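Local coordinates for protein alpha-galactosidase (Thermus thermophilus, PDB 6LCJ) that probably hydrolyses terminal alpha-galactosyl residues of galacto-oligosaccharides and assembles as a hexamer, at residues L55-D60 against A383-L388; A235-T240 against Y307-P312; P401-F406 against F430-D435; G348-L353 against E395-D400. All coordinates share one frame; numbering follows the deposited sequence.

All four contacts are largely buried; contact 1 alone has partly exposed residues among those that touch. Contacts 3 and 4 both reach the same parallel barrel sheet and touch where Phe430 packs on His398, Val399 and Asp400. Contact 4 is regular strand pairing carried by backbone hydrogen bonds, whereas contact 3 lays an irregular loop along a strand and adds a threonine, an aspartate and two waters to a single backbone hydrogen bond. Contact 2, just beyond two neighbouring barrel strands, is mainly apolar and has no hydrogen bond across it. Contact 1 sets a strand of the N-terminal beta domain against a barrel helix, which also reaches contact 3 (Thr387 CG2 to Pro401 CB, 3.9 Å).

Contact 1: residues L55-D60 against A383-L388; sequences LAAWVD and ALRSTL
Strand 56-59, outermost in its antiparallel sheet within the chain, meets helix 380-388 of the (beta/alpha)8 barrel in a strand-on-helix packing that joins the N-terminal beta domain to the barrel. The two short axes run almost perpendicular, at 84°, and approach to 6.7 Å, so a single helical turn does the touching. The polar side of the contact is Ser386. With OG anti to its carbonyl carbon (chi1 -76°), the hydroxyl lies beside Leu55 CA and Ala56 N, and its hydrogen bond goes to the carbonyl O of Ser54, the residue before Leu55. Close packing depends on small residues: Ala56 CB sits 4.1 Å from Ser386 O, and Ala57 CB faces the helix at 4.4 Å from Arg385 CG. The third element is an arginine-leucine contact. The Arg385 chain leaves anti to its backbone N and bends at chi3 (62°), while NH2 is held by Asn382 OD1. Crossing it obliquely, the Leu55 side chain brings CD1 in the guanidinium plane, against its edge, 3.4 Å from Arg385 NE.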
loop_
_atom_site.group_PDB
_atom_site.type_symbol
_atom_site.label_atom_id
_atom_site.label_comp_id
_atom_site.label_asym_id
_atom_site.label_seq_id
_atom_site.Cartn_x
_atom_site.Cartn_y
_atom_site.Cartn_z
ATOM N N LEU E 55 1.390 -4.107 32.892
ATOM C CA LEU E 55 0.025 -3.908 33.351
ATOM C C LEU E 55 -0.573 -5.209 33.873
ATOM O O LEU E 55 -0.539 -6.244 33.193
ATOM C CB LEU E 55 -0.843 -3.365 32.221
ATOM C CG LEU E 55 -2.314 -3.258 32.647
ATOM C CD1 LEU E 55 -2.600 -1.930 33.318
ATOM C CD2 LEU E 55 -3.268 -3.510 31.481
ATOM N N ALA E 56 -1.127 -5.153 35.081
ATOM C CA ALA E 56 -2.009 -6.185 35.602
ATOM C C ALA E 56 -3.340 -5.527 35.939
ATOM O O ALA E 56 -3.383 -4.608 36.770
ATOM C CB ALA E 56 -1.409 -6.860 36.836
ATOM N N ALA E 57 -4.416 -5.985 35.298
ATOM C CA ALA E 57 -5.721 -5.364 35.499
ATOM C C ALA E 57 -6.794 -6.220 34.844
ATOM O O ALA E 57 -6.498 -7.084 34.017
ATOM C CB ALA E 57 -5.766 -3.943 34.923
ATOM N N TRP E 58 -8.049 -5.952 35.223
ATOM C CA TRP E 58 -9.211 -6.540 34.563
ATOM C C TRP E 58 -9.557 -5.720 33.329
ATOM O O TRP E 58 -9.694 -4.495 33.408
ATOM C CB TRP E 58 -10.414 -6.586 35.511
ATOM C CG TRP E 58 -10.291 -7.622 36.600
ATOM C CD1 TRP E 58 -9.791 -7.440 37.866
ATOM C CD2 TRP E 58 -10.644 -9.009 36.507
ATOM N NE1 TRP E 58 -9.826 -8.628 38.565
ATOM C CE2 TRP E 58 -10.345 -9.604 37.757
ATOM C CE3 TRP E 58 -11.190 -9.803 35.491
ATOM C CZ2 TRP E 58 -10.580 -10.950 38.018
ATOM C CZ3 TRP E 58 -11.416 -11.143 35.751
ATOM C CH2 TRP E 58 -11.112 -11.704 37.008
ATOM N N VAL E 59 -9.688 -6.386 32.185
ATOM C CA VAL E 59 -10.010 -5.706 30.938
ATOM C C VAL E 59 -11.242 -6.351 30.310
ATOM O O VAL E 59 -11.682 -7.437 30.694
ATOM C CB VAL E 59 -8.835 -5.718 29.931
ATOM C CG1 VAL E 59 -7.572 -5.212 30.579
ATOM C CG2 VAL E 59 -8.645 -7.112 29.341
ATOM N N ASP E 60 -11.783 -5.654 29.316
ATOM C CA ASP E 60 -12.908 -6.141 28.535
ATOM C C ASP E 60 -12.360 -6.945 27.364
ATOM O O ASP E 60 -11.733 -6.361 26.467
ATOM C CB ASP E 60 -13.748 -4.969 28.043
ATOM C CG ASP E 60 -15.034 -5.394 27.345
ATOM O OD1 ASP E 60 -15.224 -6.594 27.037
ATOM O OD2 ASP E 60 -15.866 -4.494 27.099
ATOM N N ALA E 383 1.438 2.955 38.961
ATOM C CA ALA E 383 1.949 2.150 40.064
ATOM C C ALA E 383 0.812 1.477 40.813
ATOM O O ALA E 383 0.785 0.250 40.966
ATOM C CB ALA E 383 2.771 3.020 41.013
ATOM N N LEU E 384 -0.160 2.277 41.258
ATOM C CA LEU E 384 -1.249 1.744 42.067
ATOM C C LEU E 384 -2.041 0.689 41.301
ATOM O O LEU E 384 -2.403 -0.348 41.867
ATOM C CB LEU E 384 -2.160 2.881 42.534
ATOM C CG LEU E 384 -1.619 3.836 43.603
ATOM C CD1 LEU E 384 -2.541 5.030 43.704
ATOM C CD2 LEU E 384 -1.458 3.177 44.975
ATOM N N ARG E 385 -2.287 0.912 40.004
ATOM C CA ARG E 385 -3.186 0.021 39.268
ATOM C C ARG E 385 -2.652 -1.407 39.207
ATOM O O ARG E 385 -3.407 -2.366 39.396
ATOM C CB ARG E 385 -3.442 0.542 37.855
ATOM C CG ARG E 385 -4.354 -0.394 37.046
ATOM C CD ARG E 385 -4.985 0.303 35.835
ATOM N NE ARG E 385 -3.916 0.726 34.955
ATOM C CZ ARG E 385 -3.574 1.990 34.738
ATOM N NH1 ARG E 385 -4.259 2.983 35.305
ATOM N NH2 ARG E 385 -2.536 2.257 33.954
ATOM N N SER E 386 -1.352 -1.575 38.934
ATOM C CA SER E 386 -0.799 -2.919 38.793
ATOM C C SER E 386 -0.556 -3.572 40.148
ATOM O O SER E 386 -0.798 -4.773 40.312
ATOM C CB SER E 386 0.494 -2.877 37.976
ATOM O OG SER E 386 0.204 -2.701 36.596
ATOM N N THR E 387 -0.064 -2.797 41.117
ATOM C CA THR E 387 0.148 -3.308 42.468
ATOM C C THR E 387 -1.146 -3.847 43.065
ATOM O O THR E 387 -1.177 -4.954 43.619
ATOM C CB THR E 387 0.714 -2.196 43.344
ATOM O OG1 THR E 387 2.000 -1.821 42.856
ATOM C CG2 THR E 387 0.809 -2.641 44.807
ATOM N N LEU E 388 -2.232 -3.081 42.956
ATOM C CA LEU E 388 -3.503 -3.523 43.513
ATOM C C LEU E 388 -3.921 -4.899 43.003
ATOM O O LEU E 388 -4.632 -5.627 43.708
ATOM C CB LEU E 388 -4.595 -2.499 43.202
ATOM C CG LEU E 388 -4.641 -1.300 44.142
ATOM C CD1 LEU E 388 -5.399 -0.136 43.523
ATOM C CD2 LEU E 388 -5.242 -1.716 45.477
#

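Contact 2: residues A235-T240 against Y307-P312; sequences APFLVT and YAAALP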
loop_
_atom_site.group_PDB
_atom_site.type_symbol
_atom_site.label_atom_id
_atom_site.label_comp_id
_atom_site.label_asym_id
_atom_site.label_seq_id
_atom_site.Cartn_x
_atom_site.Cartn_y
_atom_site.Cartn_z
ATOM N N ALA E 235 21.738 -3.240 37.522
ATOM C CA ALA E 235 20.971 -3.773 36.390
ATOM C C ALA E 235 21.883 -4.782 35.703
ATOM O O ALA E 235 22.445 -4.501 34.635
ATOM C CB ALA E 235 20.516 -2.677 35.423
ATOM N N PRO E 236 22.048 -5.974 36.288
ATOM C CA PRO E 236 23.226 -6.797 35.955
ATOM C C PRO E 236 23.270 -7.320 34.519
ATOM O O PRO E 236 24.371 -7.517 33.994
ATOM C CB PRO E 236 23.150 -7.945 36.978
ATOM C CG PRO E 236 21.743 -7.944 37.468
ATOM C CD PRO E 236 21.253 -6.543 37.391
ATOM N N PHE E 237 22.131 -7.548 33.859
ATOM C CA PHE E 237 22.123 -8.121 32.518
ATOM C C PHE E 237 21.837 -7.094 31.428
ATOM O O PHE E 237 21.487 -7.477 30.302
ATOM C CB PHE E 237 21.112 -9.254 32.433
ATOM C CG PHE E 237 21.402 -10.364 33.374
ATOM C CD1 PHE E 237 22.284 -11.373 33.028
ATOM C CD2 PHE E 237 20.794 -10.404 34.617
ATOM C CE1 PHE E 237 22.545 -12.408 33.910
ATOM C CE2 PHE E 237 21.057 -11.412 35.487
ATOM C CZ PHE E 237 21.921 -12.426 35.144
ATOM N N LEU E 238 22.016 -5.814 31.723
ATOM C CA LEU E 238 21.703 -4.740 30.802
ATOM C C LEU E 238 22.983 -4.040 30.385
ATOM O O LEU E 238 23.880 -3.828 31.204
ATOM C CB LEU E 238 20.743 -3.747 31.453
ATOM C CG LEU E 238 19.722 -3.024 30.587
ATOM C CD1 LEU E 238 18.721 -3.994 30.045
ATOM C CD2 LEU E 238 19.047 -1.984 31.430
ATOM N N VAL E 239 23.053 -3.648 29.118
ATOM C CA VAL E 239 24.258 -3.044 28.569
ATOM C C VAL E 239 23.845 -2.153 27.403
ATOM O O VAL E 239 22.788 -2.350 26.804
ATOM C CB VAL E 239 25.240 -4.164 28.160
ATOM C CG1 VAL E 239 24.799 -4.834 26.871
ATOM C CG2 VAL E 239 26.624 -3.648 28.054
ATOM N N THR E 240 24.645 -1.138 27.112
ATOM C CA THR E 240 24.408 -0.294 25.943
ATOM C C THR E 240 25.562 -0.431 24.951
ATOM O O THR E 240 26.606 -1.012 25.251
ATOM C CB THR E 240 24.233 1.183 26.330
ATOM O OG1 THR E 240 25.407 1.644 27.011
ATOM C CG2 THR E 240 23.036 1.363 27.232
ATOM N N TYR E 307 14.010 -8.304 33.553
ATOM C CA TYR E 307 13.436 -8.820 32.313
ATOM C C TYR E 307 14.516 -9.074 31.252
ATOM O O TYR E 307 14.340 -9.934 30.379
ATOM C CB TYR E 307 12.378 -7.843 31.769
ATOM C CG TYR E 307 13.000 -6.616 31.133
ATOM C CD1 TYR E 307 13.363 -6.606 29.793
ATOM C CD2 TYR E 307 13.253 -5.483 31.883
ATOM C CE1 TYR E 307 13.960 -5.504 29.225
ATOM C CE2 TYR E 307 13.847 -4.376 31.315
ATOM C CZ TYR E 307 14.199 -4.393 29.994
ATOM O OH TYR E 307 14.797 -3.292 29.451
ATOM N N ALA E 308 15.620 -8.319 31.283
ATOM C CA ALA E 308 16.646 -8.513 30.266
ATOM C C ALA E 308 17.186 -9.936 30.275
ATOM O O ALA E 308 17.553 -10.468 29.221
ATOM C CB ALA E 308 17.778 -7.510 30.456
ATOM N N ALA E 309 17.219 -10.580 31.441
ATOM C CA ALA E 309 17.714 -11.944 31.534
ATOM C C ALA E 309 16.717 -12.982 31.024
ATOM O O ALA E 309 17.081 -14.163 30.903
ATOM C CB ALA E 309 18.085 -12.257 32.981
ATOM N N ALA E 310 15.476 -12.586 30.732
ATOM C CA ALA E 310 14.434 -13.531 30.343
ATOM C C ALA E 310 13.888 -13.254 28.948
ATOM O O ALA E 310 12.889 -13.862 28.551
ATOM C CB ALA E 310 13.298 -13.532 31.368
ATOM N N LEU E 311 14.518 -12.380 28.183
ATOM C CA LEU E 311 14.066 -12.177 26.819
ATOM C C LEU E 311 14.172 -13.488 26.031
ATOM O O LEU E 311 15.041 -14.325 26.302
ATOM C CB LEU E 311 14.873 -11.056 26.164
ATOM C CG LEU E 311 14.444 -9.705 26.764
ATOM C CD1 LEU E 311 15.452 -8.595 26.476
ATOM C CD2 LEU E 311 13.020 -9.292 26.323
ATOM N N PRO E 312 13.279 -13.712 25.058
ATOM C CA PRO E 312 12.261 -12.799 24.535
ATOM C C PRO E 312 10.899 -12.914 25.190
ATOM O O PRO E 312 9.920 -12.536 24.575
ATOM C CB PRO E 312 12.163 -13.217 23.059
ATOM C CG PRO E 312 12.616 -14.670 23.024
ATOM C CD PRO E 312 13.211 -15.019 24.379
#
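The Phe237 ring carries the methyl of Ala309 on one face: CB stands 3.7 Å above the ring plane, shifted toward the rim, and makes a CH-pi contact 20° off the normal. Phe237 CD2 is its nearest ring atom at 3.7 Å, with CG almost as close. Elsewhere the same side chain packs on Val282 and Ala286 of helix 280-296 and on Met324 of helix 317-331. The second aromatic group, Tyr307, takes part by its tip alone: OH comes to 4.0 Å from Leu238 CD1, and its hydrogen bond is made with the carbonyl O of Ala264.

Between these two rings sits Ala308, whose CB points toward segment 235-240 and is shared by two neighbours, Leu238 CD1 at 3.7 Å and the carbonyl O of Phe237. Leu238 crosses Tyr307 obliquely, and its CD1 touches both the hydroxyl and the alanine. A type I turn from Ala235 to Leu238 presents the phenylalanine and the leucine side by side, while a 3-10 segment, 307-309, presents the two alanines.

The two segments follow barrel strands 229-234 and 298-303, which are neighbours in the sheet, and so lie at the C-terminal end of the TIM barrel, where enzymes of this fold carry their active sites. No hydrogen bond crosses between them. Their mutual fit therefore rests on shape and apolar contact, and the small alanine methyls permit the close approach of the two backbones.

Contact 3: residues P401-F406 against F430-D435; sequences PDVVYF and FKATSD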
loop_
_atom_site.group_PDB
_atom_site.type_symbol
_atom_site.label_atom_id
_atom_site.label_comp_id
_atom_site.label_asym_id
_atom_site.label_seq_id
_atom_site.Cartn_x
_atom_site.Cartn_y
_atom_site.Cartn_z
ATOM N N PRO E 401 5.352 -2.044 46.867
ATOM C CA PRO E 401 4.483 -1.180 46.055
ATOM C C PRO E 401 5.198 0.050 45.524
ATOM O O PRO E 401 4.555 0.878 44.866
ATOM C CB PRO E 401 3.370 -0.782 47.047
ATOM C CG PRO E 401 4.106 -0.673 48.359
ATOM C CD PRO E 401 5.319 -1.649 48.289
ATOM N N ASP E 402 6.506 0.143 45.794
ATOM C CA ASP E 402 7.401 1.271 45.532
ATOM C C ASP E 402 7.248 2.327 46.626
ATOM O O ASP E 402 6.464 2.148 47.562
ATOM C CB ASP E 402 7.204 1.853 44.131
ATOM C CG ASP E 402 8.503 2.324 43.537
ATOM O OD1 ASP E 402 9.486 2.370 44.301
ATOM O OD2 ASP E 402 8.549 2.668 42.333
ATOM N N VAL E 403 8.028 3.406 46.553
ATOM C CA VAL E 403 8.197 4.283 47.716
ATOM C C VAL E 403 6.937 5.083 48.036
ATOM O O VAL E 403 6.007 5.184 47.224
ATOM C CB VAL E 403 9.402 5.228 47.528
ATOM C CG1 VAL E 403 10.622 4.439 47.124
ATOM C CG2 VAL E 403 9.075 6.307 46.503
ATOM N N VAL E 404 6.912 5.647 49.238
ATOM C CA VAL E 404 5.840 6.509 49.718
ATOM C C VAL E 404 6.383 7.925 49.766
ATOM O O VAL E 404 7.488 8.151 50.271
ATOM C CB VAL E 404 5.347 6.074 51.111
ATOM C CG1 VAL E 404 4.101 6.849 51.508
ATOM C CG2 VAL E 404 5.094 4.587 51.138
ATOM N N TYR E 405 5.621 8.872 49.244
ATOM C CA TYR E 405 5.982 10.271 49.381
ATOM C C TYR E 405 5.327 10.841 50.628
ATOM O O TYR E 405 4.175 10.520 50.943
ATOM C CB TYR E 405 5.559 11.085 48.154
ATOM C CG TYR E 405 6.284 10.713 46.881
ATOM C CD1 TYR E 405 7.487 11.314 46.535
ATOM C CD2 TYR E 405 5.754 9.755 46.021
ATOM C CE1 TYR E 405 8.148 10.960 45.358
ATOM C CE2 TYR E 405 6.398 9.401 44.842
ATOM C CZ TYR E 405 7.589 9.997 44.517
ATOM O OH TYR E 405 8.205 9.644 43.342
ATOM N N PHE E 406 6.080 11.671 51.343
ATOM C CA PHE E 406 5.549 12.553 52.371
ATOM C C PHE E 406 5.810 14.017 52.081
ATOM O O PHE E 406 5.034 14.869 52.501
ATOM C CB PHE E 406 6.141 12.204 53.742
ATOM C CG PHE E 406 5.783 10.832 54.207
ATOM C CD1 PHE E 406 6.571 9.744 53.849
ATOM C CD2 PHE E 406 4.645 10.623 54.970
ATOM C CE1 PHE E 406 6.240 8.479 54.255
ATOM C CE2 PHE E 406 4.305 9.364 55.388
ATOM C CZ PHE E 406 5.100 8.282 55.040
ATOM N N PHE E 430 5.727 -3.234 53.381
ATOM C CA PHE E 430 6.980 -2.845 52.733
ATOM C C PHE E 430 7.055 -1.323 52.736
ATOM O O PHE E 430 6.402 -0.656 51.930
ATOM C CB PHE E 430 7.054 -3.410 51.315
ATOM C CG PHE E 430 8.449 -3.464 50.753
ATOM C CD1 PHE E 430 9.146 -2.304 50.470
ATOM C CD2 PHE E 430 9.069 -4.687 50.503
ATOM C CE1 PHE E 430 10.449 -2.354 49.945
ATOM C CE2 PHE E 430 10.359 -4.751 49.975
ATOM C CZ PHE E 430 11.054 -3.586 49.697
ATOM N N LYS E 431 7.872 -0.772 53.623
ATOM C CA LYS E 431 7.896 0.661 53.892
ATOM C C LYS E 431 9.207 1.246 53.403
ATOM O O LYS E 431 10.287 0.820 53.833
ATOM C CB LYS E 431 7.699 0.934 55.383
ATOM C CG LYS E 431 6.338 0.467 55.884
ATOM C CD LYS E 431 6.302 0.324 57.366
ATOM C CE LYS E 431 5.001 0.860 57.893
ATOM N NZ LYS E 431 4.923 0.763 59.351
ATOM N N ALA E 432 9.111 2.215 52.498
ATOM C CA ALA E 432 10.284 2.835 51.909
ATOM C C ALA E 432 9.937 4.254 51.483
ATOM O O ALA E 432 8.781 4.561 51.199
ATOM C CB ALA E 432 10.801 2.030 50.713
ATOM N N THR E 433 10.948 5.120 51.455
ATOM C CA THR E 433 10.778 6.453 50.908
ATOM C C THR E 433 12.101 6.942 50.349
ATOM O O THR E 433 13.179 6.418 50.663
ATOM C CB THR E 433 10.251 7.467 51.945
ATOM O OG1 THR E 433 10.095 8.754 51.318
ATOM C CG2 THR E 433 11.220 7.616 53.096
ATOM N N SER E 434 11.992 7.965 49.505
ATOM C CA SER E 434 13.136 8.680 48.974
ATOM C C SER E 434 13.233 10.104 49.496
ATOM O O SER E 434 14.162 10.818 49.113
ATOM C CB SER E 434 13.087 8.700 47.443
ATOM O OG SER E 434 13.475 7.454 46.887
ATOM N N ASP E 435 12.315 10.530 50.350
ATOM C CA ASP E 435 12.251 11.913 50.824
ATOM C C ASP E 435 13.490 12.266 51.631
ATOM O O ASP E 435 13.663 11.731 52.732
ATOM C CB ASP E 435 11.000 12.125 51.679
ATOM C CG ASP E 435 9.703 12.090 50.862
ATOM O OD1 ASP E 435 9.772 12.134 49.613
ATOM O OD2 ASP E 435 8.612 12.021 51.471
HETATM O O HOH W 1 6.739 1.640 50.340
HETATM O O HOH W 2 9.710 9.308 48.034
#
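Asp435 reaches across to the other backbone: its OD2 accepts from Phe406 N at 2.6 Å through the syn lone pair, while OD1 pairs with Arg407 in a salt bridge, so both carboxylate oxygens are held. The Phe406 ring takes Asp435 OD2 at its edge, its plane 83° from that of the carboxylate. Thr433 makes the second polar link. Its OG1, anti to the backbone N, donates almost straight along the C=O axis of Val404 (177°, 2.9 Å) and also accepts from Asp435 N, closing an ST turn. Next to it, Val404 N donates to Ala432 O at 2.9 Å.

Two waters continue the join. One donates to the carbonyls of Asp402 and Phe430; the other accepts from Ser434 N, donates to Asp435 OD1 and reaches Val404 O weakly. Replacing Thr433, for instance by an alanine, would remove the hydroxyl and probably loosen both the ST turn and its tie to Val404 O.

Farther out the packing is apolar. Val403 CB lies 3.8 Å from Thr433 CA, and Pro401 CD comes to 3.9 Å from Phe430 CB.

In this way the loop leaving strand 398-400 is laid along strand 431-433, and these are the end strands of the parallel sheet as it closes into a barrel. Polar side chains and bridging waters thus do here much of what regular backbone pairing does between neighbouring strands.

Contact 4: residues G348-L353 against E395-D400; sequences GLADGL and ENVHVD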
loop_
_atom_site.group_PDB
_atom_site.type_symbol
_atom_site.label_atom_id
_atom_site.label_comp_id
_atom_site.label_asym_id
_atom_site.label_seq_id
_atom_site.Cartn_x
_atom_site.Cartn_y
_atom_site.Cartn_z
ATOM N N GLY E 348 10.104 -17.430 45.040
ATOM C CA GLY E 348 11.007 -18.353 45.680
ATOM C C GLY E 348 12.453 -17.909 45.705
ATOM O O GLY E 348 13.221 -18.414 46.521
ATOM N N LEU E 349 12.849 -16.991 44.830
ATOM C CA LEU E 349 14.201 -16.451 44.809
ATOM C C LEU E 349 14.268 -15.043 45.390
ATOM O O LEU E 349 15.148 -14.754 46.210
ATOM C CB LEU E 349 14.742 -16.447 43.377
ATOM C CG LEU E 349 14.803 -17.818 42.706
ATOM C CD1 LEU E 349 15.117 -17.684 41.236
ATOM C CD2 LEU E 349 15.822 -18.740 43.422
ATOM N N ALA E 350 13.357 -14.156 44.989
ATOM C CA ALA E 350 13.346 -12.803 45.529
ATOM C C ALA E 350 12.868 -12.796 46.977
ATOM O O ALA E 350 11.991 -13.571 47.363
ATOM C CB ALA E 350 12.443 -11.893 44.691
ATOM N N ASP E 351 13.453 -11.903 47.775
ATOM C CA ASP E 351 12.900 -11.560 49.082
ATOM C C ASP E 351 11.836 -10.480 48.953
ATOM O O ASP E 351 10.777 -10.566 49.584
ATOM C CB ASP E 351 14.005 -11.074 50.025
ATOM C CG ASP E 351 15.138 -12.072 50.153
ATOM O OD1 ASP E 351 14.905 -13.120 50.769
ATOM O OD2 ASP E 351 16.248 -11.816 49.623
ATOM N N GLY E 352 12.110 -9.468 48.140
ATOM C CA GLY E 352 11.133 -8.455 47.807
ATOM C C GLY E 352 10.985 -8.364 46.298
ATOM O O GLY E 352 11.952 -8.554 45.548
ATOM N N LEU E 353 9.755 -8.088 45.855
ATOM C CA LEU E 353 9.427 -8.052 44.435
ATOM C C LEU E 353 8.587 -6.817 44.138
ATOM O O LEU E 353 7.520 -6.633 44.729
ATOM C CB LEU E 353 8.690 -9.324 44.019
ATOM C CG LEU E 353 8.241 -9.430 42.563
ATOM C CD1 LEU E 353 9.428 -9.602 41.671
ATOM C CD2 LEU E 353 7.264 -10.585 42.358
ATOM N N GLU E 395 1.535 -13.869 49.821
ATOM C CA GLU E 395 1.780 -15.233 50.255
ATOM C C GLU E 395 3.203 -15.691 49.937
ATOM O O GLU E 395 3.753 -16.550 50.637
ATOM C CB GLU E 395 0.766 -16.147 49.567
ATOM C CG GLU E 395 0.952 -17.619 49.857
ATOM C CD GLU E 395 0.520 -18.003 51.267
ATOM O OE1 GLU E 395 -0.177 -17.194 51.943
ATOM O OE2 GLU E 395 0.881 -19.128 51.695
ATOM N N ASN E 396 3.812 -15.147 48.884
ATOM C CA ASN E 396 4.997 -15.750 48.301
ATOM C C ASN E 396 6.254 -14.912 48.399
ATOM O O ASN E 396 7.343 -15.452 48.219
ATOM C CB ASN E 396 4.751 -16.075 46.819
ATOM C CG ASN E 396 3.482 -16.864 46.603
ATOM O OD1 ASN E 396 2.391 -16.302 46.569
ATOM N ND2 ASN E 396 3.615 -18.178 46.454
ATOM N N VAL E 397 6.144 -13.608 48.685
ATOM C CA VAL E 397 7.291 -12.719 48.655
ATOM C C VAL E 397 6.860 -11.423 49.319
ATOM O O VAL E 397 5.666 -11.140 49.416
ATOM C CB VAL E 397 7.761 -12.498 47.190
ATOM C CG1 VAL E 397 6.679 -11.814 46.379
ATOM C CG2 VAL E 397 9.062 -11.701 47.130
ATOM N N HIS E 398 7.825 -10.647 49.798
ATOM C CA HIS E 398 7.544 -9.281 50.206
ATOM C C HIS E 398 7.165 -8.464 48.980
ATOM O O HIS E 398 7.980 -8.278 48.067
ATOM C CB HIS E 398 8.749 -8.669 50.906
ATOM C CG HIS E 398 9.104 -9.365 52.177
ATOM N ND1 HIS E 398 10.345 -9.252 52.769
ATOM C CD2 HIS E 398 8.385 -10.213 52.952
ATOM C CE1 HIS E 398 10.365 -9.989 53.866
ATOM N NE2 HIS E 398 9.189 -10.577 54.003
ATOM N N VAL E 399 5.929 -7.974 48.963
ATOM C CA VAL E 399 5.404 -7.241 47.822
ATOM C C VAL E 399 5.755 -5.769 47.987
ATOM O O VAL E 399 5.322 -5.116 48.945
ATOM C CB VAL E 399 3.892 -7.447 47.694
ATOM C CG1 VAL E 399 3.315 -6.454 46.702
ATOM C CG2 VAL E 399 3.617 -8.881 47.281
ATOM N N ASP E 400 6.561 -5.252 47.065
ATOM C CA ASP E 400 7.006 -3.871 47.131
ATOM C C ASP E 400 6.105 -2.980 46.284
ATOM O O ASP E 400 6.097 -3.125 45.057
ATOM C CB ASP E 400 8.446 -3.778 46.654
ATOM C CG ASP E 400 9.006 -2.375 46.758
ATOM O OD1 ASP E 400 8.308 -1.490 47.328
ATOM O OD2 ASP E 400 10.158 -2.164 46.285
HETATM O O HOH W 3 9.586 -15.073 46.537
#
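His398 starts from a CB that lies only 3.1 Å from the carbonyl O of Asp351, and CG, anti to its own carbonyl carbon (chi1 -63°), stays close to that oxygen at 3.3 Å. Farther out, ND1 is hydrogen-bonded with Tyr335 OH of strand 335-338 and NE2 with Gly157 O, which together fix the rotation of the ring. The same Asp351 O accepts from His398 N at 3.0 Å. This is one rung of a parallel ladder. His398 O then takes Leu353 N, nearly along its C=O axis, at 2.8 Å, and Leu353 O accepts from Asp400 N. Gly352 lies in the middle, its CA 3.2 Å from His398 O in a CA-H...O contact. Just before the ladder, Val397 CG2 presses against Asp351 O at 3.2 Å and against Leu353 CB at 3.9 Å. A water binds Gly348 N, Ala350 O and Asn396 O, joining the loops that lead into the strands. Strand 352-354 is thus placed between 398-400 and 335-338 in the barrel sheet, while Asp351 forms salt bridges with Arg154 and with Arg328 of helix 317-331.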